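Old Yellow Enzyme (Pichia, PDB 6AGZ) probably reduces the activated carbon-carbon double bond of enone compounds asymmetrically, using a bound flavin mononucleotide held in a TIM-barrel fold. Local coordinates at residues A[8-20]-A[350-362]. Residues are numbered along the deposited sequence; the frame is centred on the assembly and turned at random.
Sequences PLADTNLFKPIKV and PDLPNRLRDGLPL
At the edge of the TIM barrel, the N-terminal lead-in 8-20 docks on the short helix 352-358, which comes after strand 338-341, the last of the barrel, and helix 344-348, with Leu9 and Phe15 meeting Leu356 and Arg357. The backbones are joined by the bond from Leu9 N to Leu356 O, 3.0 Å long, in which the N-H meets the carbonyl almost head-on (166° at the oxygen). Ala10 N adds only a weak bond to Arg357 O, whose carbonyl also lies 3.4 Å from Ala10 CB. Pro8 N runs close to Gly359 CA, where the positive phi after the helix suits glycine.

Arg357 CB lies over one face of the Phe15 ring, offset toward the rim, a CH-pi contact 3.9 Å from the centroid and 25° off the ring normal. The CG of Phe15 sits beside the backbone N (chi1 -71°), which turns the far rim to the helix; CZ there approaches Pro353 O obliquely at 3.0 Å, a tight fit, and is 4.3 Å from Leu356 CB. An alanine here is likely to leave a gap against Leu356 CB and to strip Arg357 CB of the ring face it lies over.

The Leu9 and Leu356 side chains run alongside each other, with CD1 of Leu9 4.2 Å from CB of Leu356. Bonds within the loop help to shape it: in the type I turn from Leu9 to Thr12, Leu9 O takes both Thr12 N and Thr12 OG1, and that hydroxyl oxygen in turn accepts Leu14 N, an ST turn. The bend at chi3 carries the guanidinium of Arg357 away from the loop, to grip Asp358 side-on, one nitrogen to each carboxylate oxygen.

Leu9, Thr12 and Leu14 also pack on helix 328-334, while Pro353 rests on Phe346 of helix 344-348; farther along, strand 18-20 pairs antiparallel with strand 23-25.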
loop_
_atom_site.group_PDB
_atom_site.type_symbol
_atom_site.label_atom_id
_atom_site.label_comp_id
_atom_site.label_asym_id
_atom_site.label_seq_id
_atom_site.Cartn_x
_atom_site.Cartn_y
_atom_site.Cartn_z
ATOM N N PRO A 8 -34.114 5.901 -3.786
ATOM C CA PRO A 8 -34.528 4.622 -3.208
ATOM C C PRO A 8 -33.398 3.599 -3.205
ATOM O O PRO A 8 -32.928 3.208 -4.274
ATOM C CB PRO A 8 -35.674 4.167 -4.123
ATOM C CG PRO A 8 -36.005 5.372 -4.986
ATOM C CD PRO A 8 -34.724 6.121 -5.102
ATOM N N LEU A 9 -32.977 3.163 -2.019
ATOM C CA LEU A 9 -31.827 2.282 -1.886
ATOM C C LEU A 9 -32.184 0.892 -1.379
ATOM O O LEU A 9 -31.278 0.089 -1.133
ATOM C CB LEU A 9 -30.785 2.918 -0.957
ATOM C CG LEU A 9 -30.396 4.361 -1.285
ATOM C CD1 LEU A 9 -29.240 4.819 -0.412
ATOM C CD2 LEU A 9 -30.053 4.518 -2.758
ATOM N N ALA A 10 -33.474 0.581 -1.219
ATOM C CA ALA A 10 -33.868 -0.770 -0.835
ATOM C C ALA A 10 -33.483 -1.798 -1.890
ATOM O O ALA A 10 -33.431 -2.995 -1.585
ATOM C CB ALA A 10 -35.375 -0.825 -0.575
ATOM N N ASP A 11 -33.208 -1.355 -3.119
ATOM C CA ASP A 11 -32.815 -2.257 -4.195
ATOM C C ASP A 11 -31.406 -2.809 -4.021
ATOM O O ASP A 11 -31.059 -3.796 -4.678
ATOM C CB ASP A 11 -32.896 -1.530 -5.539
ATOM C CG ASP A 11 -34.290 -1.431 -6.070
ATOM O OD1 ASP A 11 -34.591 -2.100 -7.024
ATOM O OD2 ASP A 11 -35.081 -0.685 -5.538
ATOM N N THR A 12 -30.593 -2.208 -3.161
ATOM C CA THR A 12 -29.156 -2.437 -3.149
ATOM C C THR A 12 -28.746 -3.296 -1.956
ATOM O O THR A 12 -29.565 -3.695 -1.124
ATOM C CB THR A 12 -28.411 -1.102 -3.132
ATOM O OG1 THR A 12 -28.620 -0.455 -1.869
ATOM C CG2 THR A 12 -28.924 -0.199 -4.243
ATOM N N ASN A 13 -27.441 -3.580 -1.890
ATOM C CA ASN A 13 -26.872 -4.291 -0.751
ATOM C C ASN A 13 -27.010 -3.507 0.545
ATOM O O ASN A 13 -26.866 -4.092 1.625
ATOM C CB ASN A 13 -25.393 -4.596 -1.000
ATOM C CG ASN A 13 -25.183 -5.848 -1.826
ATOM O OD1 ASN A 13 -26.137 -6.459 -2.306
ATOM N ND2 ASN A 13 -23.924 -6.237 -1.998
ATOM N N LEU A 14 -27.278 -2.199 0.466
ATOM C CA LEU A 14 -27.391 -1.388 1.673
ATOM C C LEU A 14 -28.479 -1.909 2.605
ATOM O O LEU A 14 -28.384 -1.737 3.825
ATOM C CB LEU A 14 -27.666 0.071 1.306
ATOM C CG LEU A 14 -27.616 1.054 2.478
ATOM C CD1 LEU A 14 -26.200 1.150 3.023
ATOM C CD2 LEU A 14 -28.138 2.425 2.079
ATOM N N PHE A 15 -29.508 -2.553 2.057
ATOM C CA PHE A 15 -30.565 -3.152 2.861
ATOM C C PHE A 15 -30.638 -4.658 2.647
ATOM O O PHE A 15 -31.716 -5.254 2.676
ATOM C CB PHE A 15 -31.907 -2.486 2.576
ATOM C CG PHE A 15 -32.000 -1.098 3.123
ATOM C CD1 PHE A 15 -32.295 -0.890 4.460
ATOM C CD2 PHE A 15 -31.757 -0.003 2.315
ATOM C CE1 PHE A 15 -32.366 0.387 4.975
ATOM C CE2 PHE A 15 -31.825 1.276 2.823
ATOM C CZ PHE A 15 -32.131 1.471 4.155
ATOM N N LYS A 16 -29.493 -5.273 2.426
ATOM C CA LYS A 16 -29.334 -6.718 2.407
ATOM C C LYS A 16 -28.694 -7.159 3.713
ATOM O O LYS A 16 -27.667 -6.589 4.110
ATOM C CB LYS A 16 -28.471 -7.153 1.223
ATOM C CG LYS A 16 -28.299 -8.660 1.073
ATOM C CD LYS A 16 -27.454 -9.008 -0.146
ATOM C CE LYS A 16 -27.249 -10.511 -0.267
ATOM N NZ LYS A 16 -25.943 -10.947 0.309
ATOM N N PRO A 17 -29.271 -8.134 4.415
ATOM C CA PRO A 17 -28.714 -8.541 5.711
ATOM C C PRO A 17 -27.281 -9.033 5.573
ATOM O O PRO A 17 -26.843 -9.469 4.506
ATOM C CB PRO A 17 -29.650 -9.670 6.164
ATOM C CG PRO A 17 -30.918 -9.448 5.396
ATOM C CD PRO A 17 -30.492 -8.882 4.075
ATOM N N ILE A 18 -26.542 -8.957 6.677
ATOM C CA ILE A 18 -25.133 -9.344 6.666
ATOM C C ILE A 18 -24.739 -9.796 8.064
ATOM O O ILE A 18 -25.189 -9.233 9.064
ATOM C CB ILE A 18 -24.234 -8.189 6.171
ATOM C CG1 ILE A 18 -22.777 -8.646 6.063
ATOM C CG2 ILE A 18 -24.353 -6.973 7.081
ATOM C CD1 ILE A 18 -21.825 -7.554 5.623
ATOM N N LYS A 19 -23.899 -10.824 8.131
ATOM C CA LYS A 19 -23.390 -11.321 9.401
ATOM C C LYS A 19 -22.100 -10.588 9.746
ATOM O O LYS A 19 -21.126 -10.641 8.987
ATOM C CB LYS A 19 -23.151 -12.829 9.342
ATOM C CG LYS A 19 -22.519 -13.391 10.604
ATOM C CD LYS A 19 -22.868 -14.854 10.800
ATOM C CE LYS A 19 -22.793 -15.238 12.269
ATOM N NZ LYS A 19 -21.822 -16.338 12.514
ATOM N N VAL A 20 -22.100 -9.897 10.884
ATOM C CA VAL A 20 -20.925 -9.199 11.389
ATOM C C VAL A 20 -20.651 -9.706 12.797
ATOM O O VAL A 20 -21.567 -9.768 13.627
ATOM C CB VAL A 20 -21.115 -7.672 11.378
ATOM C CG1 VAL A 20 -19.843 -6.975 11.833
ATOM C CG2 VAL A 20 -21.513 -7.199 9.989
ATOM N N PRO A 350 -33.243 11.135 12.481
ATOM C CA PRO A 350 -33.338 9.959 13.357
ATOM C C PRO A 350 -33.932 8.745 12.667
ATOM O O PRO A 350 -33.648 7.614 13.080
ATOM C CB PRO A 350 -34.228 10.445 14.511
ATOM C CG PRO A 350 -35.018 11.566 13.935
ATOM C CD PRO A 350 -34.099 12.240 12.945
ATOM N N ASP A 351 -34.746 8.942 11.628
ATOM C CA ASP A 351 -35.304 7.851 10.840
ATOM C C ASP A 351 -34.595 7.691 9.498
ATOM O O ASP A 351 -35.228 7.338 8.498
ATOM C CB ASP A 351 -36.804 8.067 10.637
ATOM C CG ASP A 351 -37.118 9.398 9.987
ATOM O OD1 ASP A 351 -36.232 10.279 9.984
ATOM O OD2 ASP A 351 -38.246 9.565 9.479
ATOM N N LEU A 352 -33.289 7.948 9.461
ATOM C CA LEU A 352 -32.524 7.838 8.221
ATOM C C LEU A 352 -32.625 6.475 7.541
ATOM O O LEU A 352 -32.694 6.448 6.300
ATOM C CB LEU A 352 -31.051 8.187 8.495
ATOM C CG LEU A 352 -30.120 8.185 7.277
ATOM C CD1 LEU A 352 -30.462 9.346 6.356
ATOM C CD2 LEU A 352 -28.656 8.241 7.692
ATOM N N PRO A 353 -32.626 5.334 8.249
ATOM C CA PRO A 353 -32.771 4.052 7.536
ATOM C C PRO A 353 -34.018 3.965 6.673
ATOM O O PRO A 353 -33.941 3.491 5.534
ATOM C CB PRO A 353 -32.795 3.026 8.676
ATOM C CG PRO A 353 -31.991 3.656 9.748
ATOM C CD PRO A 353 -32.294 5.124 9.673
ATOM N N ASN A 354 -35.170 4.408 7.178
ATOM C CA ASN A 354 -36.387 4.327 6.378
ATOM C C ASN A 354 -36.389 5.346 5.246
ATOM O O ASN A 354 -36.927 5.069 4.167
ATOM C CB ASN A 354 -37.617 4.506 7.266
ATOM C CG ASN A 354 -37.932 3.261 8.073
ATOM O OD1 ASN A 354 -37.360 2.196 7.837
ATOM N ND2 ASN A 354 -38.857 3.383 9.018
ATOM N N ARG A 355 -35.795 6.523 5.466
ATOM C CA ARG A 355 -35.748 7.531 4.412
ATOM C C ARG A 355 -34.873 7.071 3.253
ATOM O O ARG A 355 -35.224 7.263 2.082
ATOM C CB ARG A 355 -35.238 8.864 4.965
ATOM C CG ARG A 355 -36.176 9.545 5.955
ATOM C CD ARG A 355 -35.891 11.032 6.045
ATOM N NE ARG A 355 -36.146 11.547 7.387
ATOM C CZ ARG A 355 -36.266 12.836 7.694
ATOM N NH1 ARG A 355 -36.152 13.750 6.747
ATOM N NH2 ARG A 355 -36.492 13.193 8.949
ATOM N N LEU A 356 -33.721 6.470 3.559
ATOM C CA LEU A 356 -32.892 5.908 2.499
ATOM C C LEU A 356 -33.542 4.678 1.882
ATOM O O LEU A 356 -33.390 4.435 0.679
ATOM C CB LEU A 356 -31.504 5.572 3.042
ATOM C CG LEU A 356 -30.660 6.772 3.473
ATOM C CD1 LEU A 356 -29.297 6.317 3.975
ATOM C CD2 LEU A 356 -30.515 7.753 2.321
ATOM N N ARG A 357 -34.274 3.901 2.683
ATOM C CA ARG A 357 -34.949 2.718 2.162
ATOM C C ARG A 357 -36.010 3.092 1.135
ATOM O O ARG A 357 -36.123 2.450 0.083
ATOM C CB ARG A 357 -35.574 1.928 3.310
ATOM C CG ARG A 357 -36.318 0.672 2.885
ATOM C CD ARG A 357 -37.260 0.214 3.986
ATOM N NE ARG A 357 -38.316 1.194 4.227
ATOM C CZ ARG A 357 -39.120 1.187 5.285
ATOM N NH1 ARG A 357 -38.988 0.252 6.216
ATOM N NH2 ARG A 357 -40.051 2.122 5.417
ATOM N N ASP A 358 -36.793 4.130 1.418
ATOM C CA ASP A 358 -37.905 4.522 0.564
ATOM C C ASP A 358 -37.574 5.692 -0.354
ATOM O O ASP A 358 -38.421 6.084 -1.163
ATOM C CB ASP A 358 -39.126 4.864 1.423
ATOM C CG ASP A 358 -39.447 3.779 2.432
ATOM O OD1 ASP A 358 -39.147 2.599 2.153
ATOM O OD2 ASP A 358 -39.994 4.106 3.506
ATOM N N GLY A 359 -36.376 6.257 -0.251
ATOM C CA GLY A 359 -35.998 7.363 -1.113
ATOM C C GLY A 359 -36.644 8.679 -0.744
ATOM O O GLY A 359 -37.007 9.460 -1.633
ATOM N N LEU A 360 -36.797 8.943 0.535
ATOM C CA LEU A 360 -37.477 10.155 0.971
ATOM C C LEU A 360 -36.465 11.248 1.302
ATOM O O LEU A 360 -35.378 10.950 1.801
ATOM C CB LEU A 360 -38.352 9.868 2.190
ATOM C CG LEU A 360 -39.322 8.689 2.023
ATOM C CD1 LEU A 360 -39.845 8.183 3.366
ATOM C CD2 LEU A 360 -40.486 9.047 1.098
ATOM N N PRO A 361 -36.806 12.510 1.030
ATOM C CA PRO A 361 -35.831 13.593 1.208
ATOM C C PRO A 361 -35.332 13.691 2.642
ATOM O O PRO A 361 -36.064 13.439 3.603
ATOM C CB PRO A 361 -36.610 14.850 0.800
ATOM C CG PRO A 361 -38.051 14.460 0.889
ATOM C CD PRO A 361 -38.089 13.013 0.512
ATOM N N LEU A 362 -34.064 14.067 2.772
ATOM C CA LEU A 362 -33.379 14.134 4.053
ATOM C C LEU A 362 -33.416 15.551 4.610
ATOM O O LEU A 362 -33.408 16.535 3.866
ATOM C CB LEU A 362 -31.923 13.673 3.915
ATOM C CG LEU A 362 -31.568 12.181 3.949
ATOM C CD1 LEU A 362 -32.486 11.339 3.079
ATOM C CD2 LEU A 362 -30.119 11.982 3.524
#